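Local coordinates for protein alpha-1,4-endofucoidanase (Mariniflexile fucanivorans, PDB 6DLH) that hydrolyses alpha-1,4-linked fucoidan internally as a family 107 retaining glycoside hydrolase, and binds calcium in its catalytic and Ig-like parts, at residues 184-187 and 192-195; 294-299 and 313-318. All blocks are in the same frame, centred on the assembly; numbering follows the deposited sequence.

Contact 1 of 2, residues 184-187 and 192-195; sequences AFIN and HEGN
H192 lays its imidazole against F185 and has the largest share of this contact. Its NE2 sits over one face of the F185 ring, displaced toward the rim. H192 NE2 is 3.2 Å from F185 CZ. The two side chains cross at about a right angle. The ring planes are 53° apart, with centroids of F185 and H192 separated by 4.6 Å, so the pair is oblique. Seen from H192, CE1 of F185 lies in the imidazole plane, at its edge. The F185 torsion explains the approach: CG is anti to the backbone N (chi1 -176°), beside the carbonyl carbon. The ring and the carbonyl of F185 both meet H192. F185 O lies 3.1 Å from CD2 of H192. It makes no hydrogen bond to H192, but it is hydrogen-bonded to the hydroxyl of S188. I186 adds its carbonyl, with I186 O 3.3 Å from CB of H192. The I186 side chain starts away from 192-195. I186 CG2 is the one side-chain atom of I186 to reach that segment, 4.2 Å from E193 OE1, and the E193 chain bends at chi2. E193 is exposed, whereas I186 and H192 are buried. Helix 198-216 backs the contact. F202 stacks on H192 and also touches F185, and C203 meets I186. With an alanine at F185, NE2 of H192 would probably lose the ring face it rests on, with F202 left to hold the imidazole. The three aromatic residues form a small cluster that joins the loop after helix 181-184 to helix 198-216. This cluster belongs to the long beta-alpha-beta crossover between the neighbouring parallel strands 143-149 and 222-226 of the catalytic domain.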
ATOM      1  N   ALA A 184     -17.971  10.260 -26.059  1.00 69.53           N
ATOM      2  CA  ALA A 184     -17.096  10.448 -27.201  1.00 71.92           C
ATOM      3  C   ALA A 184     -16.061   9.324 -27.238  1.00 72.47           C
ATOM      4  O   ALA A 184     -15.515   9.031 -28.299  1.00 74.31           O
ATOM      5  CB  ALA A 184     -16.444  11.808 -27.123  1.00 74.74           C
ATOM      6  N   PHE A 185     -15.805   8.694 -26.079  1.00 70.74           N
ATOM      7  CA  PHE A 185     -14.911   7.545 -26.041  1.00 63.28           C
ATOM      8  C   PHE A 185     -15.679   6.238 -26.239  1.00 57.53           C
ATOM      9  O   PHE A 185     -15.320   5.448 -27.109  1.00 54.30           O
ATOM     10  CB  PHE A 185     -14.014   7.511 -24.799  1.00 64.57           C
ATOM     11  CG  PHE A 185     -13.040   6.360 -24.847  1.00 62.01           C
ATOM     12  CD1 PHE A 185     -11.932   6.403 -25.685  1.00 60.15           C
ATOM     13  CD2 PHE A 185     -13.269   5.202 -24.116  1.00 58.25           C
ATOM     14  CE1 PHE A 185     -11.055   5.328 -25.757  1.00 62.04           C
ATOM     15  CE2 PHE A 185     -12.393   4.129 -24.190  1.00 58.23           C
ATOM     16  CZ  PHE A 185     -11.286   4.193 -25.007  1.00 58.62           C
ATOM     17  N   ILE A 186     -16.722   6.011 -25.427  1.00 55.98           N
ATOM     18  CA  ILE A 186     -17.516   4.795 -25.531  1.00 56.48           C
ATOM     19  C   ILE A 186     -17.976   4.597 -26.977  1.00 62.47           C
ATOM     20  O   ILE A 186     -18.097   3.461 -27.428  1.00 63.68           O
ATOM     21  CB  ILE A 186     -18.698   4.782 -24.536  1.00 54.90           C
ATOM     22  CG1 ILE A 186     -18.226   4.779 -23.079  1.00 54.23           C
ATOM     23  CG2 ILE A 186     -19.645   3.618 -24.814  1.00 52.10           C
ATOM     24  CD1 ILE A 186     -19.305   4.406 -22.077  1.00 51.77           C
ATOM     25  N   ASN A 187     -18.220   5.705 -27.696  1.00 67.79           N
ATOM     26  CA  ASN A 187     -18.765   5.652 -29.046  1.00 67.19           C
ATOM     27  C   ASN A 187     -17.660   5.820 -30.087  1.00 66.07           C
ATOM     28  O   ASN A 187     -17.918   5.666 -31.279  1.00 65.26           O
ATOM     29  CB  ASN A 187     -19.899   6.663 -29.263  1.00 67.14           C
ATOM     30  CG  ASN A 187     -21.127   6.400 -28.413  1.00 72.37           C
ATOM     31  OD1 ASN A 187     -21.691   7.324 -27.829  1.00 76.71           O
ATOM     32  ND2 ASN A 187     -21.558   5.152 -28.341  1.00 71.66           N
ATOM     33  N   HIS A 192     -16.179  -1.297 -28.699  1.00 70.20           N
ATOM     34  CA  HIS A 192     -16.255  -0.861 -27.315  1.00 69.18           C
ATOM     35  C   HIS A 192     -17.478  -1.468 -26.635  1.00 67.57           C
ATOM     36  O   HIS A 192     -17.510  -1.577 -25.411  1.00 72.25           O
ATOM     37  CB  HIS A 192     -16.298   0.671 -27.225  1.00 68.68           C
ATOM     38  CG  HIS A 192     -14.965   1.340 -27.254  1.00 68.82           C
ATOM     39  ND1 HIS A 192     -13.874   0.806 -27.915  1.00 72.81           N
ATOM     40  CD2 HIS A 192     -14.552   2.516 -26.734  1.00 68.31           C
ATOM     41  CE1 HIS A 192     -12.841   1.616 -27.787  1.00 70.97           C
ATOM     42  NE2 HIS A 192     -13.235   2.675 -27.071  1.00 70.55           N
ATOM     43  N   GLU A 193     -18.483  -1.845 -27.434  1.00 66.78           N
ATOM     44  CA  GLU A 193     -19.735  -2.336 -26.880  1.00 63.21           C
ATOM     45  C   GLU A 193     -19.897  -3.826 -27.182  1.00 58.52           C
ATOM     46  O   GLU A 193     -19.253  -4.360 -28.083  1.00 55.16           O
ATOM     47  CB  GLU A 193     -20.910  -1.470 -27.338  1.00 65.33           C
ATOM     48  CG  GLU A 193     -22.010  -1.377 -26.293  1.00 65.72           C
ATOM     49  CD  GLU A 193     -22.714  -0.033 -26.183  1.00 66.89           C
ATOM     50  OE1 GLU A 193     -22.216   0.952 -26.777  1.00 63.88           O
ATOM     51  OE2 GLU A 193     -23.756   0.029 -25.489  1.00 63.86           O
ATOM     52  N   GLY A 194     -20.757  -4.480 -26.393  1.00 54.25           N
ATOM     53  CA  GLY A 194     -20.919  -5.924 -26.413  1.00 54.34           C
ATOM     54  C   GLY A 194     -21.552  -6.422 -25.117  1.00 58.86           C
ATOM     55  O   GLY A 194     -22.367  -5.720 -24.517  1.00 58.33           O
ATOM     56  N   ASN A 195     -21.131  -7.617 -24.677  1.00 58.77           N
ATOM     57  CA  ASN A 195     -21.803  -8.362 -23.620  1.00 61.63           C
ATOM     58  C   ASN A 195     -21.450  -7.790 -22.247  1.00 60.81           C
ATOM     59  O   ASN A 195     -20.409  -7.156 -22.082  1.00 62.66           O
ATOM     60  CB  ASN A 195     -21.486  -9.861 -23.692  1.00 64.49           C
ATOM     61  CG  ASN A 195     -21.215 -10.350 -25.101  1.00 67.33           C
ATOM     62  OD1 ASN A 195     -20.312  -9.854 -25.777  1.00 66.76           O
ATOM     63  ND2 ASN A 195     -21.990 -11.323 -25.547  1.00 66.02           N
TER

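Contact 2 of 2, residues 294-299 and 313-318; sequences HPFGGA and HDLVVF
L315 and F296 meet through one methyl and one ring carbon. CD1 of L315 lies 4.3 Å from CE2 of F296, approaching the ring obliquely. L315 CD1 is also 4.5 Å from H294 O, a marginal approach. No hydrogen bond joins the two segments. L315 has CG anti to its amide nitrogen (chi1 -177°), which carries the isobutyl group from helix 307-321 toward the loop. The two apolar side chains are buried, and other parts of the fold pack around them. F342 of strand 341-342 and P280 touch L315, and V273 touches F296. N312, just before 313-318 on the helix, hydrogen-bonds the amide of F296 through OD1. This fixes the loop backbone beside the helix.

The side away from L315 and F296 is looser. G298 and A299 run on exposed, and D314 is exposed on the helix. G297 has backbone angles that call for glycine, since a side chain would jam against the preceding carbonyl. H294, partly exposed, starts away from the helix. H294 ND1 donates to P295 O at 3.0 Å, with a bent N-H...O angle of 136°. The donor lies in the carbonyl plane, on a lone pair, but P295 O is tilted out of the imidazole plane. The H294 ring also meets W351 obliquely, and a bound ethanediol lies about 4 Å from its side chain. Across the two segments the contact is essentially apolar. It can exclude water around L315 and F296 but gives little direction, which probably comes from N312.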
ATOM      1  N   HIS A 294      -0.643 -18.211 -11.674  1.00 26.46           N
ATOM      2  CA  HIS A 294      -1.384 -18.615 -10.491  1.00 27.42           C
ATOM      3  C   HIS A 294      -1.125 -20.104 -10.235  1.00 27.19           C
ATOM      4  O   HIS A 294      -1.103 -20.898 -11.173  1.00 25.98           O
ATOM      5  CB  HIS A 294      -2.862 -18.321 -10.750  1.00 29.53           C
ATOM      6  CG  HIS A 294      -3.761 -18.404  -9.565  1.00 35.82           C
ATOM      7  ND1 HIS A 294      -4.275 -19.610  -9.108  1.00 36.69           N
ATOM      8  CD2 HIS A 294      -4.308 -17.437  -8.792  1.00 36.34           C
ATOM      9  CE1 HIS A 294      -5.070 -19.383  -8.081  1.00 36.47           C
ATOM     10  NE2 HIS A 294      -5.110 -18.061  -7.870  1.00 37.21           N
ATOM     11  N   PRO A 295      -0.897 -20.537  -8.975  1.00 24.91           N
ATOM     12  CA  PRO A 295      -0.688 -21.956  -8.689  1.00 25.05           C
ATOM     13  C   PRO A 295      -1.945 -22.813  -8.854  1.00 25.84           C
ATOM     14  O   PRO A 295      -3.063 -22.304  -8.855  1.00 25.32           O
ATOM     15  CB  PRO A 295      -0.197 -21.970  -7.232  1.00 23.85           C
ATOM     16  CG  PRO A 295      -0.698 -20.675  -6.639  1.00 24.56           C
ATOM     17  CD  PRO A 295      -0.774 -19.687  -7.784  1.00 25.07           C
ATOM     18  N   PHE A 296      -1.744 -24.127  -8.992  1.00 25.03           N
ATOM     19  CA  PHE A 296      -2.840 -25.075  -8.929  1.00 25.77           C
ATOM     20  C   PHE A 296      -3.412 -25.093  -7.513  1.00 26.87           C
ATOM     21  O   PHE A 296      -2.704 -24.809  -6.547  1.00 24.81           O
ATOM     22  CB  PHE A 296      -2.335 -26.469  -9.295  1.00 25.43           C
ATOM     23  CG  PHE A 296      -1.909 -26.636 -10.730  1.00 25.76           C
ATOM     24  CD1 PHE A 296      -2.811 -27.086 -11.685  1.00 25.45           C
ATOM     25  CD2 PHE A 296      -0.603 -26.371 -11.119  1.00 23.90           C
ATOM     26  CE1 PHE A 296      -2.410 -27.261 -13.002  1.00 27.92           C
ATOM     27  CE2 PHE A 296      -0.204 -26.545 -12.435  1.00 26.37           C
ATOM     28  CZ  PHE A 296      -1.110 -26.982 -13.380  1.00 27.10           C
ATOM     29  N   GLY A 297      -4.696 -25.449  -7.403  1.00 29.72           N
ATOM     30  CA  GLY A 297      -5.379 -25.490  -6.120  1.00 33.63           C
ATOM     31  C   GLY A 297      -6.138 -24.194  -5.860  1.00 36.91           C
ATOM     32  O   GLY A 297      -5.865 -23.167  -6.472  1.00 37.66           O
ATOM     33  N   GLY A 298      -7.106 -24.241  -4.947  1.00 43.66           N
ATOM     34  CA  GLY A 298      -7.943 -23.069  -4.765  1.00 47.43           C
ATOM     35  C   GLY A 298      -7.363 -22.116  -3.725  1.00 49.43           C
ATOM     36  O   GLY A 298      -6.190 -21.738  -3.781  1.00 49.27           O
ATOM     37  N   ALA A 299      -8.229 -21.732  -2.785  1.00 47.77           N
ATOM     38  CA  ALA A 299      -7.817 -21.009  -1.598  1.00 45.48           C
ATOM     39  C   ALA A 299      -7.031 -21.971  -0.713  1.00 40.44           C
ATOM     40  O   ALA A 299      -7.086 -23.186  -0.898  1.00 41.70           O
ATOM     41  CB  ALA A 299      -9.039 -20.470  -0.889  1.00 45.35           C
ATOM     42  N   HIS A 313       5.129 -28.037  -7.936  1.00 21.38           N
ATOM     43  CA  HIS A 313       6.566 -28.226  -8.062  1.00 22.41           C
ATOM     44  C   HIS A 313       6.933 -28.543  -9.511  1.00 23.36           C
ATOM     45  O   HIS A 313       7.978 -28.105  -9.986  1.00 24.73           O
ATOM     46  CB  HIS A 313       7.132 -29.264  -7.075  1.00 22.54           C
ATOM     47  CG  HIS A 313       8.625 -29.260  -7.112  1.00 24.07           C
ATOM     48  ND1 HIS A 313       9.355 -30.178  -7.849  1.00 24.26           N
ATOM     49  CD2 HIS A 313       9.524 -28.395  -6.587  1.00 22.76           C
ATOM     50  CE1 HIS A 313      10.640 -29.909  -7.738  1.00 24.58           C
ATOM     51  NE2 HIS A 313      10.765 -28.809  -6.978  1.00 24.53           N
ATOM     52  N   ASP A 314       6.063 -29.285 -10.214  1.00 23.51           N
ATOM     53  CA  ASP A 314       6.242 -29.540 -11.641  1.00 23.36           C
ATOM     54  C   ASP A 314       6.168 -28.243 -12.442  1.00 22.72           C
ATOM     55  O   ASP A 314       6.775 -28.147 -13.504  1.00 22.62           O
ATOM     56  CB  ASP A 314       5.247 -30.573 -12.188  1.00 23.49           C
ATOM     57  CG  ASP A 314       5.555 -31.984 -11.713  1.00 24.04           C
ATOM     58  OD1 ASP A 314       6.671 -32.186 -11.184  1.00 23.23           O
ATOM     59  OD2 ASP A 314       4.674 -32.862 -11.859  1.00 23.44           O
ATOM     60  N   LEU A 315       5.405 -27.260 -11.946  1.00 21.82           N
ATOM     61  CA  LEU A 315       5.334 -25.965 -12.608  1.00 22.08           C
ATOM     62  C   LEU A 315       6.705 -25.294 -12.540  1.00 22.44           C
ATOM     63  O   LEU A 315       7.174 -24.708 -13.512  1.00 23.89           O
ATOM     64  CB  LEU A 315       4.246 -25.108 -11.947  1.00 20.84           C
ATOM     65  CG  LEU A 315       3.976 -23.734 -12.574  1.00 20.98           C
ATOM     66  CD1 LEU A 315       2.568 -23.261 -12.229  1.00 19.81           C
ATOM     67  CD2 LEU A 315       4.990 -22.700 -12.101  1.00 19.54           C
ATOM     68  N   VAL A 316       7.342 -25.384 -11.374  1.00 21.86           N
ATOM     69  CA  VAL A 316       8.633 -24.760 -11.160  1.00 23.89           C
ATOM     70  C   VAL A 316       9.697 -25.488 -11.987  1.00 25.11           C
ATOM     71  O   VAL A 316      10.548 -24.845 -12.601  1.00 23.50           O
ATOM     72  CB  VAL A 316       8.920 -24.695  -9.647  1.00 25.49           C
ATOM     73  CG1 VAL A 316      10.237 -25.302  -9.222  1.00 24.94           C
ATOM     74  CG2 VAL A 316       8.712 -23.309  -9.066  1.00 24.64           C
ATOM     75  N   VAL A 317       9.604 -26.827 -12.059  1.00 24.49           N
ATOM     76  CA  VAL A 317      10.524 -27.610 -12.869  1.00 24.82           C
ATOM     77  C   VAL A 317      10.331 -27.248 -14.340  1.00 25.62           C
ATOM     78  O   VAL A 317      11.311 -27.117 -15.068  1.00 25.13           O
ATOM     79  CB  VAL A 317      10.391 -29.126 -12.600  1.00 25.33           C
ATOM     80  CG1 VAL A 317      11.185 -29.958 -13.599  1.00 24.10           C
ATOM     81  CG2 VAL A 317      10.820 -29.465 -11.186  1.00 22.99           C
ATOM     82  N   PHE A 318       9.071 -27.043 -14.756  1.00 25.13           N
ATOM     83  CA  PHE A 318       8.756 -26.615 -16.115  1.00 25.02           C
ATOM     84  C   PHE A 318       9.517 -25.338 -16.484  1.00 27.01           C
ATOM     85  O   PHE A 318       9.946 -25.176 -17.627  1.00 26.19           O
ATOM     86  CB  PHE A 318       7.251 -26.394 -16.296  1.00 23.76           C
ATOM     87  CG  PHE A 318       6.817 -26.116 -17.717  1.00 23.16           C
ATOM     88  CD1 PHE A 318       6.492 -27.154 -18.581  1.00 23.61           C
ATOM     89  CD2 PHE A 318       6.736 -24.819 -18.198  1.00 22.22           C
ATOM     90  CE1 PHE A 318       6.097 -26.905 -19.888  1.00 24.13           C
ATOM     91  CE2 PHE A 318       6.348 -24.567 -19.509  1.00 23.54           C
ATOM     92  CZ  PHE A 318       6.027 -25.607 -20.352  1.00 24.36           C
TER

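In the fold
Contact 1 and contact 2 do not touch. Their centres are 37 Å apart, and their nearest atoms about 23 Å. Both belong to the catalytic part built on the seven-stranded parallel sheet. Contact 1 lies in the connection between strands 143-149 and 222-226. Contact 2 falls after strand 266-269, at one edge of that sheet, and packs on strand 341-342, at the other. Contact 1 lies away from the annotated sites. Contact 2 is nearer to one: the side chain of L315 is about 10 Å from that of F327, a calcium ligand. Contact 1 joins two parts of one loop that lies on helix 198-216; contact 2 joins a loop to helix 307-321.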